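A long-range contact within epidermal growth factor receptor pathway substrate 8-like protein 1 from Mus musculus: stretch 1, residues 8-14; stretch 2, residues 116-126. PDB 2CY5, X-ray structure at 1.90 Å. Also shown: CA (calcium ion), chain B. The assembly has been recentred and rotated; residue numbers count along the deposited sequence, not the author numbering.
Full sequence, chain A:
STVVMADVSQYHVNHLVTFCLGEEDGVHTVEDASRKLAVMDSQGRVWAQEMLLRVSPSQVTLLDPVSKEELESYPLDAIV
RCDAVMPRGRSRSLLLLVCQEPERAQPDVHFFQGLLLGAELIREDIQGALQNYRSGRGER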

ATOM      1  N   VAL A   8     -13.831  16.933  11.572  1.00 40.97           N
ATOM      2  CA  VAL A   8     -12.449  16.757  11.027  1.00 41.37           C
ATOM      3  C   VAL A   8     -11.477  17.137  12.089  1.00 46.01           C
ATOM      4  O   VAL A   8     -11.603  18.294  12.709  1.00 38.65           O
ATOM      5  CB  VAL A   8     -12.242  17.717   9.879  1.00 43.19           C
ATOM      6  CG1 VAL A   8     -10.825  17.598   9.369  1.00 43.96           C
ATOM      7  CG2 VAL A   8     -13.290  17.438   8.827  1.00 42.87           C
ATOM      8  N   SER A   9     -10.563  16.221  12.450  1.00 35.28           N
ATOM      9  CA  SER A   9      -9.598  16.628  13.424  1.00 37.07           C
ATOM     10  C   SER A   9      -8.264  16.122  12.863  1.00 42.87           C
ATOM     11  O   SER A   9      -8.241  15.122  12.041  1.00 37.69           O
ATOM     12  CB  SER A   9      -9.840  15.893  14.747  1.00 35.94           C
ATOM     13  OG  SER A   9     -11.156  16.024  15.267  1.00 44.45           O
ATOM     14  N   GLN A  10      -7.189  16.723  13.315  1.00 36.77           N
ATOM     15  CA  GLN A  10      -5.781  16.243  12.995  1.00 42.23           C
ATOM     16  C   GLN A  10      -4.924  16.065  14.168  1.00 41.16           C
ATOM     17  O   GLN A  10      -5.065  16.732  15.215  1.00 41.62           O
ATOM     18  CB  GLN A  10      -4.965  17.118  12.108  1.00 49.99           C
ATOM     19  CG  GLN A  10      -5.586  18.422  11.874  1.00 65.43           C
ATOM     20  CD  GLN A  10      -4.720  19.240  10.932  1.00 66.53           C
ATOM     21  OE1 GLN A  10      -4.888  19.180   9.697  1.00 72.65           O
ATOM     22  NE2 GLN A  10      -3.725  19.930  11.516  1.00 65.02           N
ATOM     23  N   TYR A  11      -3.982  15.162  14.029  1.00 37.62           N
ATOM     24  CA  TYR A  11      -3.065  14.829  15.084  1.00 39.09           C
ATOM     25  C   TYR A  11      -1.652  14.632  14.478  1.00 41.63           C
ATOM     26  O   TYR A  11      -1.505  14.181  13.276  1.00 41.84           O
ATOM     27  CB  TYR A  11      -3.453  13.489  15.664  1.00 37.01           C
ATOM     28  CG  TYR A  11      -4.877  13.508  16.079  1.00 39.58           C
ATOM     29  CD1 TYR A  11      -5.891  13.034  15.206  1.00 39.60           C
ATOM     30  CD2 TYR A  11      -5.237  13.996  17.354  1.00 35.34           C
ATOM     31  CE1 TYR A  11      -7.256  13.016  15.585  1.00 35.49           C
ATOM     32  CE2 TYR A  11      -6.625  13.947  17.773  1.00 38.61           C
ATOM     33  CZ  TYR A  11      -7.596  13.458  16.915  1.00 38.69           C
ATOM     34  OH  TYR A  11      -8.883  13.348  17.245  1.00 35.46           O
ATOM     35  N   HIS A  12      -0.648  15.111  15.178  1.00 37.12           N
ATOM     36  CA  HIS A  12       0.685  14.797  14.694  1.00 38.61           C
ATOM     37  C   HIS A  12       1.044  13.422  15.293  1.00 40.16           C
ATOM     38  O   HIS A  12       0.790  13.168  16.493  1.00 33.54           O
ATOM     39  CB  HIS A  12       1.689  15.795  15.158  1.00 44.97           C
ATOM     40  CG  HIS A  12       1.527  17.125  14.490  1.00 48.17           C
ATOM     41  ND1 HIS A  12       2.431  17.597  13.560  1.00 54.61           N
ATOM     42  CD2 HIS A  12       0.521  18.026  14.547  1.00 44.15           C
ATOM     43  CE1 HIS A  12       1.978  18.734  13.083  1.00 54.08           C
ATOM     44  NE2 HIS A  12       0.822  19.014  13.665  1.00 50.97           N
ATOM     45  N   VAL A  13       1.601  12.521  14.443  1.00 35.71           N
ATOM     46  CA  VAL A  13       2.011  11.246  14.984  1.00 37.38           C
ATOM     47  C   VAL A  13       3.344  10.902  14.304  1.00 33.24           C
ATOM     48  O   VAL A  13       3.687  11.540  13.319  1.00 36.01           O
ATOM     49  CB  VAL A  13       0.970  10.103  14.562  1.00 33.46           C
ATOM     50  CG1 VAL A  13      -0.411  10.437  15.131  1.00 35.94           C
ATOM     51  CG2 VAL A  13       0.942  10.020  13.069  1.00 35.10           C
ATOM     52  N   ASN A  14       3.949   9.823  14.760  1.00 33.38           N
ATOM     53  CA  ASN A  14       5.135   9.267  14.077  1.00 32.25           C
ATOM     54  C   ASN A  14       4.701   7.921  13.514  1.00 34.04           C
ATOM     55  O   ASN A  14       4.343   6.989  14.255  1.00 33.90           O
ATOM     56  CB  ASN A  14       6.228   8.962  15.154  1.00 33.25           C
ATOM     57  CG  ASN A  14       6.976  10.271  15.585  1.00 39.00           C
ATOM     58  OD1 ASN A  14       7.007  11.161  14.887  1.00 41.50           O
ATOM     59  ND2 ASN A  14       7.487  10.304  16.733  1.00 39.92           N
ATOM     60  N   LEU A 116       1.968  14.254  21.898  1.00 35.45           N
ATOM     61  CA  LEU A 116       1.313  14.814  23.119  1.00 37.57           C
ATOM     62  C   LEU A 116      -0.152  14.294  23.330  1.00 38.15           C
ATOM     63  O   LEU A 116      -0.541  13.990  24.457  1.00 35.55           O
ATOM     64  CB  LEU A 116       1.352  16.371  23.037  1.00 35.56           C
ATOM     65  CG  LEU A 116       0.960  17.031  24.377  1.00 38.93           C
ATOM     66  CD1 LEU A 116       1.808  16.707  25.613  1.00 36.92           C
ATOM     67  CD2 LEU A 116       1.214  18.521  24.015  1.00 35.80           C
ATOM     68  N   LEU A 117      -0.898  14.122  22.247  1.00 34.66           N
ATOM     69  CA  LEU A 117      -2.244  13.618  22.323  1.00 38.54           C
ATOM     70  C   LEU A 117      -2.415  12.110  22.509  1.00 42.01           C
ATOM     71  O   LEU A 117      -3.501  11.685  22.704  1.00 49.13           O
ATOM     72  CB  LEU A 117      -3.078  14.169  21.149  1.00 39.78           C
ATOM     73  CG  LEU A 117      -3.160  15.728  21.294  1.00 48.13           C
ATOM     74  CD1 LEU A 117      -3.808  16.422  20.105  1.00 44.38           C
ATOM     75  CD2 LEU A 117      -4.030  16.072  22.599  1.00 43.54           C
ATOM     76  N   GLY A 118      -1.378  11.316  22.585  1.00 42.84           N
ATOM     77  CA  GLY A 118      -1.523   9.874  22.851  1.00 42.07           C
ATOM     78  C   GLY A 118      -2.277   9.186  21.710  1.00 44.39           C
ATOM     79  O   GLY A 118      -2.899   9.831  20.854  1.00 56.56           O
ATOM     80  N   ALA A 119      -2.381   7.893  21.774  1.00 37.31           N
ATOM     81  CA  ALA A 119      -3.023   7.085  20.721  1.00 32.39           C
ATOM     82  C   ALA A 119      -4.459   6.865  21.132  1.00 38.20           C
ATOM     83  O   ALA A 119      -5.300   6.629  20.305  1.00 33.44           O
ATOM     84  CB  ALA A 119      -2.309   5.588  20.681  1.00 35.30           C
ATOM     85  N   GLU A 120      -4.737   6.913  22.456  1.00 34.50           N
ATOM     86  CA  GLU A 120      -6.109   6.635  22.922  1.00 37.30           C
ATOM     87  C   GLU A 120      -7.142   7.617  22.411  1.00 32.93           C
ATOM     88  O   GLU A 120      -8.283   7.180  22.048  1.00 36.97           O
ATOM     89  CB  GLU A 120      -6.183   6.698  24.443  1.00 38.47           C
ATOM     90  CG  GLU A 120      -7.505   6.192  24.845  1.00 55.25           C
ATOM     91  CD  GLU A 120      -7.590   4.666  24.593  1.00 65.19           C
ATOM     92  OE1 GLU A 120      -8.753   4.261  24.280  1.00 70.33           O
ATOM     93  OE2 GLU A 120      -6.509   3.944  24.742  1.00 62.92           O
ATOM     94  N   LEU A 121      -6.744   8.849  22.323  1.00 34.03           N
ATOM     95  CA  LEU A 121      -7.671   9.910  21.838  1.00 33.65           C
ATOM     96  C   LEU A 121      -7.889   9.716  20.397  1.00 37.22           C
ATOM     97  O   LEU A 121      -8.991   9.897  19.890  1.00 33.98           O
ATOM     98  CB  LEU A 121      -7.029  11.277  22.086  1.00 38.66           C
ATOM     99  CG  LEU A 121      -7.822  12.554  21.772  1.00 37.36           C
ATOM    100  CD1 LEU A 121      -8.980  12.653  22.718  1.00 42.69           C
ATOM    101  CD2 LEU A 121      -7.016  13.838  21.955  1.00 41.35           C
ATOM    102  N   ILE A 122      -6.864   9.243  19.682  1.00 32.86           N
ATOM    103  CA  ILE A 122      -7.071   9.117  18.191  1.00 31.79           C
ATOM    104  C   ILE A 122      -7.920   7.900  17.887  1.00 30.15           C
ATOM    105  O   ILE A 122      -8.766   7.965  16.973  1.00 34.37           O
ATOM    106  CB  ILE A 122      -5.674   9.019  17.402  1.00 33.94           C
ATOM    107  CG1 ILE A 122      -4.762  10.275  17.682  1.00 37.87           C
ATOM    108  CG2 ILE A 122      -5.958   8.926  15.909  1.00 33.95           C
ATOM    109  CD1 ILE A 122      -3.212  10.058  17.251  1.00 36.79           C
ATOM    110  N   ARG A 123      -7.675   6.794  18.623  1.00 30.67           N
ATOM    111  CA  ARG A 123      -8.490   5.580  18.549  1.00 31.85           C
ATOM    112  C   ARG A 123      -9.970   5.929  18.765  1.00 37.75           C
ATOM    113  O   ARG A 123     -10.810   5.507  17.962  1.00 34.24           O
ATOM    114  CB  ARG A 123      -8.067   4.575  19.601  1.00 34.91           C
ATOM    115  CG  ARG A 123      -9.028   3.354  19.630  1.00 40.85           C
ATOM    116  CD  ARG A 123      -8.784   2.555  20.873  1.00 47.82           C
ATOM    117  NE  ARG A 123      -9.450   3.349  21.894  1.00 53.11           N
ATOM    118  CZ  ARG A 123     -10.783   3.455  21.941  1.00 57.76           C
ATOM    119  NH1 ARG A 123     -11.554   2.823  21.054  1.00 57.74           N
ATOM    120  NH2 ARG A 123     -11.330   4.223  22.861  1.00 61.60           N
ATOM    121  N   GLU A 124     -10.287   6.752  19.758  1.00 34.55           N
ATOM    122  CA  GLU A 124     -11.717   7.021  19.974  1.00 38.11           C
ATOM    123  C   GLU A 124     -12.258   7.777  18.868  1.00 31.93           C
ATOM    124  O   GLU A 124     -13.367   7.503  18.552  1.00 34.85           O
ATOM    125  CB  GLU A 124     -11.978   7.860  21.272  1.00 41.05           C
ATOM    126  CG  GLU A 124     -11.978   7.099  22.545  1.00 55.33           C
ATOM    127  CD  GLU A 124     -12.102   8.195  23.713  1.00 67.99           C
ATOM    128  OE1 GLU A 124     -11.043   8.664  24.298  1.00 68.86           O
ATOM    129  OE2 GLU A 124     -13.252   8.642  23.942  1.00 66.48           O
ATOM    130  N   ASP A 125     -11.527   8.718  18.278  1.00 29.95           N
ATOM    131  CA  ASP A 125     -12.008   9.507  17.182  1.00 34.73           C
ATOM    132  C   ASP A 125     -12.257   8.668  15.917  1.00 38.44           C
ATOM    133  O   ASP A 125     -13.358   8.681  15.277  1.00 32.23           O
ATOM    134  CB  ASP A 125     -10.968  10.600  16.896  1.00 33.05           C
ATOM    135  CG  ASP A 125     -11.477  11.632  15.869  1.00 38.82           C
ATOM    136  OD1 ASP A 125     -12.663  11.566  15.511  1.00 37.18           O
ATOM    137  OD2 ASP A 125     -10.748  12.543  15.474  1.00 38.22           O
ATOM    138  N   ILE A 126     -11.286   7.802  15.622  1.00 33.57           N
ATOM    139  CA  ILE A 126     -11.500   6.944  14.420  1.00 32.97           C
ATOM    140  C   ILE A 126     -12.596   6.011  14.697  1.00 35.20           C
ATOM    141  O   ILE A 126     -13.447   5.796  13.844  1.00 32.79           O
ATOM    142  CB  ILE A 126     -10.186   6.136  14.108  1.00 30.32           C
ATOM    143  CG1 ILE A 126      -9.164   7.245  13.660  1.00 29.91           C
ATOM    144  CG2 ILE A 126     -10.484   4.874  13.141  1.00 29.93           C
ATOM    145  CD1 ILE A 126      -7.677   6.640  13.442  1.00 36.31           C
TER
HETATM  146 CA    CA B1500     -14.439  12.983  14.815  1.00 38.80          CA
HETATM  147  O   HOH W   1     -12.544  13.870  13.655  1.00 40.91           O
HETATM  148  O   HOH W   2     -15.257  10.891  15.210  1.00 35.83           O
HETATM  149  O   HOH W   3     -15.062  12.686  12.483  1.00 41.91           O
HETATM  150  O   HOH W   4     -14.249  13.607  17.070  1.00 44.94           O
HETATM  151  O   HOH W   5     -16.755  13.254  15.478  1.00 42.72           O

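The carboxylate of Asp125 does two jobs at once: one oxygen reaches across to the strand while the other holds a metal. Its OD2 accepts a hydrogen bond from Tyr11 OH at 2.7 Å, and its OD1 coordinates the calcium ion, CA, at 2.4 Å. OD1 binds the ion directly, while OD2 takes the Tyr11 hydroxyl and water 1; chi1 is t and chi2 near 8°. A single side chain on the helix thus links the strand, through the Tyr11 hydroxyl, to the bound ion.

Water extends this polar end of the contact. Water 1 lies 2.4 Å from the calcium ion and donates to Asp125 OD2 at 2.9 Å; it is also hydrogen-bonded to Ser9 OG at 3.0 Å. The direct separation of Ser9 OG and Asp125 OD2 is 3.5 Å, so the serine is joined to the carboxylate through the water. Water 2, 2.3 Å from the calcium ion, donates to the backbone atom Asp125 O at 2.9 Å, which engages the same residue by its main chain as well. Waters 3, 4 and 5 complete most of the remaining ion shell, and one further ligand comes from elsewhere in the structure.

The centre of the contact is Tyr11, which gives up 114 Å² to the helix side out of a total of 310 Å² buried on both sides together. Its chi1 near -54° (m) and chi2 near 95° set the ring so that Ile122 covers one face: Ile122 CG1 sits 3.7 Å from the ring centroid, only 16° off the normal, a CH-pi contact. Leu117 CD1 meets the ring at its edge, 3.9 Å from Tyr11 CD2, and Leu121 CD2 comes within 4.2 Å of Tyr11 CE2. The hydroxyl also leaves by the edge, near the ring plane, to find Asp125. The rule to read here is that one aromatic residue can serve two environments, its carbons packing on aliphatic side chains while its oxygen answers a carboxylate.

Spacing on the helix sets out three of these partners; Leu117 precedes it in the loop. Leu121, Ile122 and Asp125 all direct CA-to-CB toward the strand, and the steps of one, three and four residues place them on a common side. The backbone hydrogen bond from Asp125 N to Leu121 O, 3.2 Å, spans one such turn. Ile122 has a second partner: its CD1 lies 3.5 Å from Val13 CG1, so this one isoleucine packs on two alternate residues of the strand. Between those two, His12 is hardly covered; Gln10, before Tyr11, turns its CA-to-CB bond away, as the strand's alternation leads one to expect.

The strand and helix axes come no closer than 10.2 Å and run at 145°, nearer antiparallel than parallel. Large side chains span that gap. Clear of the strand, Arg123 NE and Glu120 OE1 form a salt bridge at 2.6 Å, three residues apart on the helix and separate from the contact itself.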